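PDB 5XNE: alpha-acetolactate decarboxylase from Bacillus subtilis subsp. subtilis str. 168, which converts (2S)-2-acetolactate into (R)-acetoin and carbon dioxide, a step toward butane-2,3-diol that may help control internal pH in stationary-phase cells. Local coordinates for residues Q3-S8 against N206-N211; T11-G16 against V134-A139; S74-T79 against S200-M205. All coordinates share one frame; numbering follows the deposited sequence.

Contact 1: Q3-S8 against N206-N211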
loop_
_atom_site.group_PDB
_atom_site.type_symbol
_atom_site.label_atom_id
_atom_site.label_comp_id
_atom_site.label_asym_id
_atom_site.label_seq_id
_atom_site.Cartn_x
_atom_site.Cartn_y
_atom_site.Cartn_z
ATOM N N GLN B 3 -13.187 -0.280 -2.888
ATOM C CA GLN B 3 -11.879 0.142 -2.415
ATOM C C GLN B 3 -11.928 0.771 -1.039
ATOM O O GLN B 3 -12.945 1.344 -0.628
ATOM C CB GLN B 3 -11.245 1.136 -3.391
ATOM C CG GLN B 3 -11.943 2.491 -3.430
ATOM C CD GLN B 3 -11.225 3.514 -4.295
ATOM O OE1 GLN B 3 -10.378 3.170 -5.121
ATOM N NE2 GLN B 3 -11.572 4.783 -4.112
ATOM N N ILE B 4 -10.805 0.661 -0.344
ATOM C CA ILE B 4 -10.489 1.551 0.769
ATOM C C ILE B 4 -9.783 2.764 0.168
ATOM O O ILE B 4 -8.816 2.608 -0.588
ATOM C CB ILE B 4 -9.570 0.890 1.806
ATOM C CG1 ILE B 4 -10.129 -0.464 2.265
ATOM C CG2 ILE B 4 -9.326 1.840 2.978
ATOM C CD1 ILE B 4 -11.458 -0.366 3.004
ATOM N N TYR B 5 -10.269 3.961 0.471
ATOM C CA TYR B 5 -9.593 5.186 0.059
ATOM C C TYR B 5 -8.741 5.647 1.230
ATOM O O TYR B 5 -9.264 6.035 2.282
ATOM C CB TYR B 5 -10.583 6.285 -0.347
ATOM C CG TYR B 5 -9.916 7.481 -0.981
ATOM C CD1 TYR B 5 -9.502 7.431 -2.302
ATOM C CD2 TYR B 5 -9.705 8.655 -0.264
ATOM C CE1 TYR B 5 -8.888 8.508 -2.912
ATOM C CE2 TYR B 5 -9.088 9.755 -0.870
ATOM C CZ TYR B 5 -8.683 9.664 -2.192
ATOM O OH TYR B 5 -8.066 10.724 -2.828
ATOM N N GLN B 6 -7.428 5.568 1.050
ATOM C CA GLN B 6 -6.464 5.802 2.123
ATOM C C GLN B 6 -5.752 7.136 1.933
ATOM O O GLN B 6 -5.040 7.333 0.940
ATOM C CB GLN B 6 -5.455 4.653 2.172
ATOM C CG GLN B 6 -4.375 4.800 3.212
ATOM C CD GLN B 6 -4.932 4.954 4.598
ATOM O OE1 GLN B 6 -5.750 4.146 5.036
ATOM N NE2 GLN B 6 -4.496 5.992 5.308
ATOM N N VAL B 7 -5.955 8.054 2.879
ATOM C CA VAL B 7 -5.327 9.373 2.825
ATOM C C VAL B 7 -4.015 9.334 3.616
ATOM O O VAL B 7 -4.013 9.213 4.845
ATOM C CB VAL B 7 -6.276 10.457 3.381
ATOM C CG1 VAL B 7 -5.550 11.793 3.535
ATOM C CG2 VAL B 7 -7.486 10.617 2.466
ATOM N N SER B 8 -2.903 9.386 2.872
ATOM C CA SER B 8 -1.530 9.391 3.399
ATOM C C SER B 8 -1.177 8.144 4.221
ATOM O O SER B 8 -1.881 7.122 4.149
ATOM C CB SER B 8 -1.283 10.656 4.239
ATOM O OG SER B 8 0.114 10.886 4.410
ATOM N N ASN B 206 -6.743 2.272 -2.417
ATOM C CA ASN B 206 -6.147 3.387 -3.146
ATOM C C ASN B 206 -5.524 4.368 -2.186
ATOM O O ASN B 206 -6.234 5.043 -1.437
ATOM C CB ASN B 206 -7.141 4.143 -4.017
ATOM C CG ASN B 206 -6.454 5.302 -4.770
ATOM O OD1 ASN B 206 -5.944 5.115 -5.860
ATOM N ND2 ASN B 206 -6.369 6.475 -4.134
ATOM N N LEU B 207 -4.201 4.439 -2.235
ATOM C CA LEU B 207 -3.432 5.355 -1.401
ATOM C C LEU B 207 -3.247 6.692 -2.100
ATOM O O LEU B 207 -2.706 6.746 -3.206
ATOM C CB LEU B 207 -2.074 4.739 -1.078
ATOM C CG LEU B 207 -1.070 5.649 -0.379
ATOM C CD1 LEU B 207 -1.585 6.124 0.981
ATOM C CD2 LEU B 207 0.256 4.922 -0.226
ATOM N N ARG B 208 -3.706 7.760 -1.451
ATOM C CA ARG B 208 -3.534 9.124 -1.960
ATOM C C ARG B 208 -2.503 9.866 -1.118
ATOM O O ARG B 208 -2.670 10.012 0.090
ATOM C CB ARG B 208 -4.870 9.860 -1.941
ATOM C CG ARG B 208 -4.779 11.358 -2.188
ATOM C CD ARG B 208 -4.222 11.679 -3.568
ATOM N NE ARG B 208 -4.690 12.992 -4.009
ATOM C CZ ARG B 208 -4.218 14.151 -3.561
ATOM N NH1 ARG B 208 -3.261 14.174 -2.653
ATOM N NH2 ARG B 208 -4.713 15.295 -4.018
ATOM N N LEU B 209 -1.426 10.312 -1.752
ATOM C CA LEU B 209 -0.384 11.055 -1.038
ATOM C C LEU B 209 -0.661 12.555 -1.086
ATOM O O LEU B 209 -1.088 13.074 -2.110
ATOM C CB LEU B 209 0.988 10.756 -1.648
ATOM C CG LEU B 209 1.267 9.249 -1.780
ATOM C CD1 LEU B 209 2.572 9.002 -2.545
ATOM C CD2 LEU B 209 1.284 8.645 -0.385
ATOM N N PRO B 210 -0.418 13.252 0.031
ATOM C CA PRO B 210 -0.698 14.694 0.055
ATOM C C PRO B 210 0.301 15.504 -0.756
ATOM O O PRO B 210 1.466 15.135 -0.853
ATOM C CB PRO B 210 -0.600 15.057 1.538
ATOM C CG PRO B 210 0.265 14.009 2.147
ATOM C CD PRO B 210 0.104 12.749 1.315
ATOM N N ASN B 211 -0.173 16.605 -1.328
ATOM C CA ASN B 211 0.695 17.505 -2.065
ATOM C C ASN B 211 1.166 18.605 -1.132
ATOM O O ASN B 211 0.839 19.774 -1.316
ATOM C CB ASN B 211 -0.040 18.081 -3.267
ATOM C CG ASN B 211 0.879 18.815 -4.204
ATOM O OD1 ASN B 211 2.048 18.466 -4.340
ATOM N ND2 ASN B 211 0.355 19.837 -4.862
#
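Gln6 O receives the backbone N of Arg208 at 2.8 Å along a nearly straight N-H...O line (178°), and the CA of Leu207 adds a C-H...O contact to the same oxygen at 3.5 Å. Three more backbone bonds complete the parallel ladder. Asn206 straddles Tyr5, giving its N-H to Ile4 O and taking the N-H of Gln6 on its own O, while Arg208 O accepts Ser8 N where strand 3-7 ends.

On one face, the side chains of Tyr5 and Asn206 run side by side in the same direction, each with CG anti to the backbone N (chi1 -171° for Tyr5). The ring and the amide are almost parallel, 9° between planes, with Tyr5 CE1 3.5 Å from Asn206 ND2, while ND2 itself is hydrogen-bonded to Asn204 OD1 of the second subunit. The phenol reaches along to Arg208: Tyr5 OH sits 3.4 Å from its CG, against the aliphatic base of that side chain.

On the other face Gln6 bends at chi2. Its NE2 donates to Ser8 O at 3.1 Å from above the carbonyl plane, and its OE1 is held by Ser74 OG. Leu207 CD1 packs against the aliphatic part of Gln6, 3.8 Å from its CG, and comes within 3.3 Å of Ser8 O. Farther on, Ser8 OG rests 3.6 Å from Pro210 CD.

This is the parallel pairing in a β-fold whose other strand pairs are antiparallel. Strand 73-76 flanks 3-7 on its far edge, Tyr30 stacks on Tyr5, and Phe215 of helix 213-217 packs on Ser8 and Pro210. Beyond strand 195-208, Asn206, Leu207 and Arg208 pair antiparallel with a strand of the second subunit, which carries the sheet across the dimer interface.

Contact 2: T11-G16 against V134-A139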
loop_
_atom_site.group_PDB
_atom_site.type_symbol
_atom_site.label_atom_id
_atom_site.label_comp_id
_atom_site.label_asym_id
_atom_site.label_seq_id
_atom_site.Cartn_x
_atom_site.Cartn_y
_atom_site.Cartn_z
ATOM N N THR B 11 3.068 6.094 8.824
ATOM C CA THR B 11 4.447 6.455 9.140
ATOM C C THR B 11 4.704 7.961 8.997
ATOM O O THR B 11 5.582 8.496 9.685
ATOM C CB THR B 11 5.437 5.689 8.288
ATOM O OG1 THR B 11 5.162 5.922 6.903
ATOM C CG2 THR B 11 5.359 4.182 8.612
ATOM N N SER B 12 3.950 8.654 8.142
ATOM C CA SER B 12 4.073 10.118 8.084
ATOM C C SER B 12 3.531 10.748 9.360
ATOM O O SER B 12 4.118 11.709 9.899
ATOM C CB SER B 12 3.367 10.684 6.838
ATOM O OG SER B 12 3.547 12.103 6.725
ATOM N N LEU B 13 2.423 10.207 9.866
ATOM C CA LEU B 13 1.896 10.653 11.140
ATOM C C LEU B 13 2.913 10.413 12.272
ATOM O O LEU B 13 3.133 11.290 13.113
ATOM C CB LEU B 13 0.565 9.949 11.438
ATOM C CG LEU B 13 -0.497 10.710 12.220
ATOM C CD1 LEU B 13 -0.976 11.975 11.498
ATOM C CD2 LEU B 13 -1.659 9.778 12.554
ATOM N N LEU B 14 3.562 9.247 12.269
ATOM C CA LEU B 14 4.577 8.942 13.275
ATOM C C LEU B 14 5.666 10.007 13.297
ATOM O O LEU B 14 6.151 10.377 14.367
ATOM C CB LEU B 14 5.209 7.574 13.017
ATOM C CG LEU B 14 4.400 6.312 13.297
ATOM C CD1 LEU B 14 5.270 5.086 13.006
ATOM C CD2 LEU B 14 3.879 6.293 14.733
ATOM N N ASP B 15 6.023 10.506 12.113
ATOM C CA ASP B 15 7.100 11.489 11.969
ATOM C C ASP B 15 6.655 12.913 12.332
ATOM O O ASP B 15 7.427 13.864 12.207
ATOM C CB ASP B 15 7.647 11.467 10.538
ATOM C CG ASP B 15 8.947 12.260 10.391
ATOM O OD1 ASP B 15 9.843 12.091 11.244
ATOM O OD2 ASP B 15 9.061 13.060 9.441
ATOM N N GLY B 16 5.410 13.068 12.772
ATOM C CA GLY B 16 4.945 14.361 13.241
ATOM C C GLY B 16 4.405 15.257 12.146
ATOM O O GLY B 16 4.282 16.470 12.320
ATOM N N VAL B 134 6.056 17.463 17.527
ATOM C CA VAL B 134 6.887 16.361 17.996
ATOM C C VAL B 134 6.414 15.042 17.375
ATOM O O VAL B 134 5.287 14.968 16.867
ATOM C CB VAL B 134 6.864 16.272 19.536
ATOM C CG1 VAL B 134 7.298 17.610 20.127
ATOM C CG2 VAL B 134 5.479 15.882 20.051
ATOM N N PRO B 135 7.266 14.000 17.392
ATOM C CA PRO B 135 6.833 12.710 16.839
ATOM C C PRO B 135 5.634 12.157 17.600
ATOM O O PRO B 135 5.414 12.511 18.770
ATOM C CB PRO B 135 8.059 11.811 17.020
ATOM C CG PRO B 135 9.210 12.760 17.105
ATOM C CD PRO B 135 8.675 13.963 17.818
ATOM N N MET B 136 4.862 11.296 16.948
ATOM C CA MET B 136 3.605 10.851 17.540
ATOM C C MET B 136 3.787 10.068 18.835
ATOM O O MET B 136 2.934 10.144 19.710
ATOM C CB MET B 136 2.808 10.012 16.546
ATOM C CG MET B 136 1.367 9.849 16.974
ATOM S SD MET B 136 0.382 9.025 15.715
ATOM C CE MET B 136 -1.180 8.847 16.603
ATOM N N VAL B 137 4.891 9.335 18.960
ATOM C CA VAL B 137 5.160 8.593 20.194
ATOM C C VAL B 137 5.224 9.549 21.384
ATOM O O VAL B 137 4.760 9.223 22.481
ATOM C CB VAL B 137 6.465 7.776 20.088
ATOM C CG1 VAL B 137 6.955 7.344 21.473
ATOM C CG2 VAL B 137 6.243 6.558 19.208
ATOM N N GLU B 138 5.752 10.749 21.158
ATOM C CA GLU B 138 5.788 11.765 22.207
ATOM C C GLU B 138 4.441 12.444 22.369
ATOM O O GLU B 138 4.011 12.735 23.486
ATOM C CB GLU B 138 6.866 12.815 21.911
ATOM C CG GLU B 138 8.261 12.234 21.759
ATOM C CD GLU B 138 8.678 11.368 22.942
ATOM O OE1 GLU B 138 8.285 11.680 24.091
ATOM O OE2 GLU B 138 9.403 10.371 22.716
ATOM N N ALA B 139 3.774 12.703 21.248
ATOM C CA ALA B 139 2.529 13.454 21.266
ATOM C C ALA B 139 1.406 12.720 22.011
ATOM O O ALA B 139 0.537 13.365 22.603
ATOM C CB ALA B 139 2.087 13.782 19.835
HETATM O O HOH W 1 6.537 8.700 16.608
#
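Leu14 O meets the N-H of Met136 at 3.0 Å, a fairly straight bond (167° at the hydrogen) in which the donor is tilted 35° from the carbonyl plane. The same oxygen accepts a hydrogen bond from water 1 at 2.8 Å, and that water accepts the N-H of Val137. One carbonyl at the end of helix 10-14 thus serves two successive N-H groups of helix 136-139, the first directly and the second through water.

Side-chain contacts lie beside this bond. Met136 has CG anti to the backbone N (chi1 -165°), and its chain runs on extended. It crosses the Leu13 side chain obliquely, with SD 3.8 Å from Leu13 CD2. Met136 CB lies 3.7 Å from Leu13 O, with the CD2 of Leu14 more loosely beside it. Pro135 touches Leu14 O with its CB at 3.6 Å.

Behind these residues, each helix end is tied by its own backbone. Pro135 sits at the N-cap position, its O accepting Ala139 N. Gly16 leaves the helix with positive phi and sends its N-H back to Leu13 O at 2.9 Å; having no side chain, it lets Val134 O come to 3.7 Å from its CA. Helix 225-232 packs on Leu14 through Asp228, Ile229 and Thr232, and Asp15 OD2 accepts Asn219 N.

A C-terminal carbonyl meeting the N-H groups of another helix's first turn is probably favourable electrostatically. The arrangement is a Schellman C-terminus docked on a helix start with proline at the N-cap position, close to the zinc ion bound by His173, His175 and His186.

Contact 3: S74-T79 against S200-M205; sequences SFTFFT and SQKMNM
Ser200 and Thr79 join the two segments through their hydroxyls, Ser200 OG donating to Thr79 OG1 at 3.0 Å. Ser200 OG is anti to its backbone N (chi1 -172°), which carries it out to the threonine. Thr79 OG1 has further partners: Asp81 OD1 and water 2, which donates to it at 2.7 Å and also donates to Gln201 O, bridging the segments a second time.

A CH-π contact adds to this. Ser200 CB stands over the centre of the Phe78 ring, 3.9 Å from the centroid and 11° off the ring normal.

Close side-chain approach makes up a third group. Thr76 and Lys202 reach toward each other tip to tip, Lys202 CE lying 3.1 Å from Thr76 OG1, a hydroxyl that is hydrogen-bonded to Gln3 O. The same CE passes 3.5 Å from Phe77 O.

Strands 73-76 and 195-208 are not partners here: strand 3-7 pairs with both, and its Ile4 touches Thr76 and Lys202. Strand 109-115 pairs with 195-208 and packs its Ala111 on Thr76 and Phe78, while Asn204 and Met205 join an antiparallel ladder with the second subunit.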
loop_
_atom_site.group_PDB
_atom_site.type_symbol
_atom_site.label_atom_id
_atom_site.label_comp_id
_atom_site.label_asym_id
_atom_site.label_seq_id
_atom_site.Cartn_x
_atom_site.Cartn_y
_atom_site.Cartn_z
ATOM N N SER B 74 -9.137 7.130 6.515
ATOM C CA SER B 74 -9.460 5.994 5.656
ATOM C C SER B 74 -10.975 6.000 5.427
ATOM O O SER B 74 -11.723 6.152 6.393
ATOM C CB SER B 74 -9.040 4.663 6.307
ATOM O OG SER B 74 -7.703 4.672 6.791
ATOM N N PHE B 75 -11.406 5.801 4.182
ATOM C CA PHE B 75 -12.842 5.828 3.839
ATOM C C PHE B 75 -13.244 4.668 2.960
ATOM O O PHE B 75 -12.426 4.114 2.229
ATOM C CB PHE B 75 -13.203 7.119 3.109
ATOM C CG PHE B 75 -12.850 8.345 3.865
ATOM C CD1 PHE B 75 -13.648 8.784 4.911
ATOM C CD2 PHE B 75 -11.714 9.067 3.530
ATOM C CE1 PHE B 75 -13.311 9.921 5.632
ATOM C CE2 PHE B 75 -11.370 10.205 4.248
ATOM C CZ PHE B 75 -12.172 10.636 5.290
ATOM N N THR B 76 -14.528 4.321 3.007
ATOM C CA THR B 76 -15.063 3.399 2.022
ATOM C C THR B 76 -16.550 3.627 1.899
ATOM O O THR B 76 -17.158 4.282 2.758
ATOM C CB THR B 76 -14.782 1.937 2.396
ATOM O OG1 THR B 76 -14.937 1.111 1.237
ATOM C CG2 THR B 76 -15.733 1.464 3.482
ATOM N N PHE B 77 -17.127 3.093 0.830
ATOM C CA PHE B 77 -18.575 3.022 0.731
ATOM C C PHE B 77 -18.969 1.663 1.282
ATOM O O PHE B 77 -18.714 0.620 0.660
ATOM C CB PHE B 77 -19.053 3.219 -0.712
ATOM C CG PHE B 77 -18.966 4.638 -1.178
ATOM C CD1 PHE B 77 -19.850 5.598 -0.688
ATOM C CD2 PHE B 77 -17.982 5.028 -2.074
ATOM C CE1 PHE B 77 -19.764 6.920 -1.105
ATOM C CE2 PHE B 77 -17.888 6.349 -2.497
ATOM C CZ PHE B 77 -18.770 7.293 -2.015
ATOM N N PHE B 78 -19.550 1.688 2.474
ATOM C CA PHE B 78 -19.824 0.483 3.230
ATOM C C PHE B 78 -20.972 -0.289 2.599
ATOM O O PHE B 78 -22.007 0.289 2.266
ATOM C CB PHE B 78 -20.140 0.831 4.678
ATOM C CG PHE B 78 -20.144 -0.350 5.604
ATOM C CD1 PHE B 78 -21.256 -1.181 5.702
ATOM C CD2 PHE B 78 -19.040 -0.622 6.402
ATOM C CE1 PHE B 78 -21.252 -2.268 6.558
ATOM C CE2 PHE B 78 -19.028 -1.699 7.261
ATOM C CZ PHE B 78 -20.141 -2.528 7.351
ATOM N N THR B 79 -20.768 -1.591 2.432
ATOM C CA THR B 79 -21.818 -2.483 1.947
ATOM C C THR B 79 -21.928 -3.637 2.927
ATOM O O THR B 79 -20.925 -4.199 3.341
ATOM C CB THR B 79 -21.522 -3.010 0.534
ATOM O OG1 THR B 79 -20.344 -3.823 0.567
ATOM C CG2 THR B 79 -21.302 -1.853 -0.430
ATOM N N SER B 200 -17.737 -5.369 5.656
ATOM C CA SER B 200 -17.703 -5.056 4.234
ATOM C C SER B 200 -16.318 -5.393 3.684
ATOM O O SER B 200 -15.309 -4.907 4.187
ATOM C CB SER B 200 -18.047 -3.583 4.009
ATOM O OG SER B 200 -18.206 -3.281 2.632
ATOM N N GLN B 201 -16.271 -6.245 2.663
ATOM C CA GLN B 201 -15.007 -6.728 2.111
ATOM C C GLN B 201 -14.582 -5.867 0.923
ATOM O O GLN B 201 -15.391 -5.572 0.045
ATOM C CB GLN B 201 -15.152 -8.200 1.685
ATOM C CG GLN B 201 -13.969 -8.754 0.900
ATOM C CD GLN B 201 -14.197 -10.196 0.485
ATOM O OE1 GLN B 201 -14.455 -11.055 1.325
ATOM N NE2 GLN B 201 -14.118 -10.463 -0.812
ATOM N N LYS B 202 -13.313 -5.470 0.884
ATOM C CA LYS B 202 -12.813 -4.639 -0.214
ATOM C C LYS B 202 -11.576 -5.262 -0.886
ATOM O O LYS B 202 -10.677 -5.762 -0.193
ATOM C CB LYS B 202 -12.486 -3.227 0.297
ATOM C CG LYS B 202 -13.703 -2.449 0.828
ATOM C CD LYS B 202 -14.789 -2.355 -0.236
ATOM C CE LYS B 202 -15.999 -1.572 0.239
ATOM N NZ LYS B 202 -16.472 -2.142 1.490
ATOM N N MET B 203 -11.536 -5.212 -2.224
ATOM C CA MET B 203 -10.454 -5.826 -3.007
ATOM C C MET B 203 -9.420 -4.828 -3.510
ATOM O O MET B 203 -8.486 -5.204 -4.203
ATOM C CB MET B 203 -11.017 -6.574 -4.223
ATOM C CG MET B 203 -12.045 -7.629 -3.896
ATOM S SD MET B 203 -11.353 -8.890 -2.819
ATOM C CE MET B 203 -10.394 -9.874 -3.989
ATOM N N ASN B 204 -9.615 -3.549 -3.200
ATOM C CA ASN B 204 -8.690 -2.505 -3.620
ATOM C C ASN B 204 -8.343 -1.602 -2.457
ATOM O O ASN B 204 -9.186 -1.343 -1.597
ATOM C CB ASN B 204 -9.270 -1.613 -4.731
ATOM C CG ASN B 204 -9.459 -2.332 -6.050
ATOM O OD1 ASN B 204 -8.620 -2.235 -6.963
ATOM N ND2 ASN B 204 -10.583 -3.026 -6.175
ATOM N N MET B 205 -7.111 -1.114 -2.441
ATOM C CA MET B 205 -6.762 -0.003 -1.570
ATOM C C MET B 205 -6.152 1.080 -2.434
ATOM O O MET B 205 -5.146 0.826 -3.109
ATOM C CB MET B 205 -5.775 -0.403 -0.482
ATOM C CG MET B 205 -5.366 0.814 0.345
ATOM S SD MET B 205 -3.785 0.663 1.149
ATOM C CE MET B 205 -2.697 0.395 -0.242
HETATM O O HOH W 2 -17.918 -4.587 -0.426
#

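In the fold
Strand 3-7 ties contacts 1 and 3 together: it pairs with 195-208 and with 73-76, and the two contacts, centred 13 Å apart, share strand 195-208. Two probable hydrogen bonds link them, Gln6 OE1 to Ser74 OG and Gln3 O to Thr76 OG1, each 2.7 Å. Both also reach the second subunit. The 11-16 segment of contact 2 comes shortly after strand 3-7 in the chain, yet the contact's centre is 19 Å from that of contact 1 and 26 Å from that of contact 3, on the opposite side of the chain's centre from the latter. The zinc ion lies about 10 Å from the Gln6 side chain and about 7 Å from that of Met136.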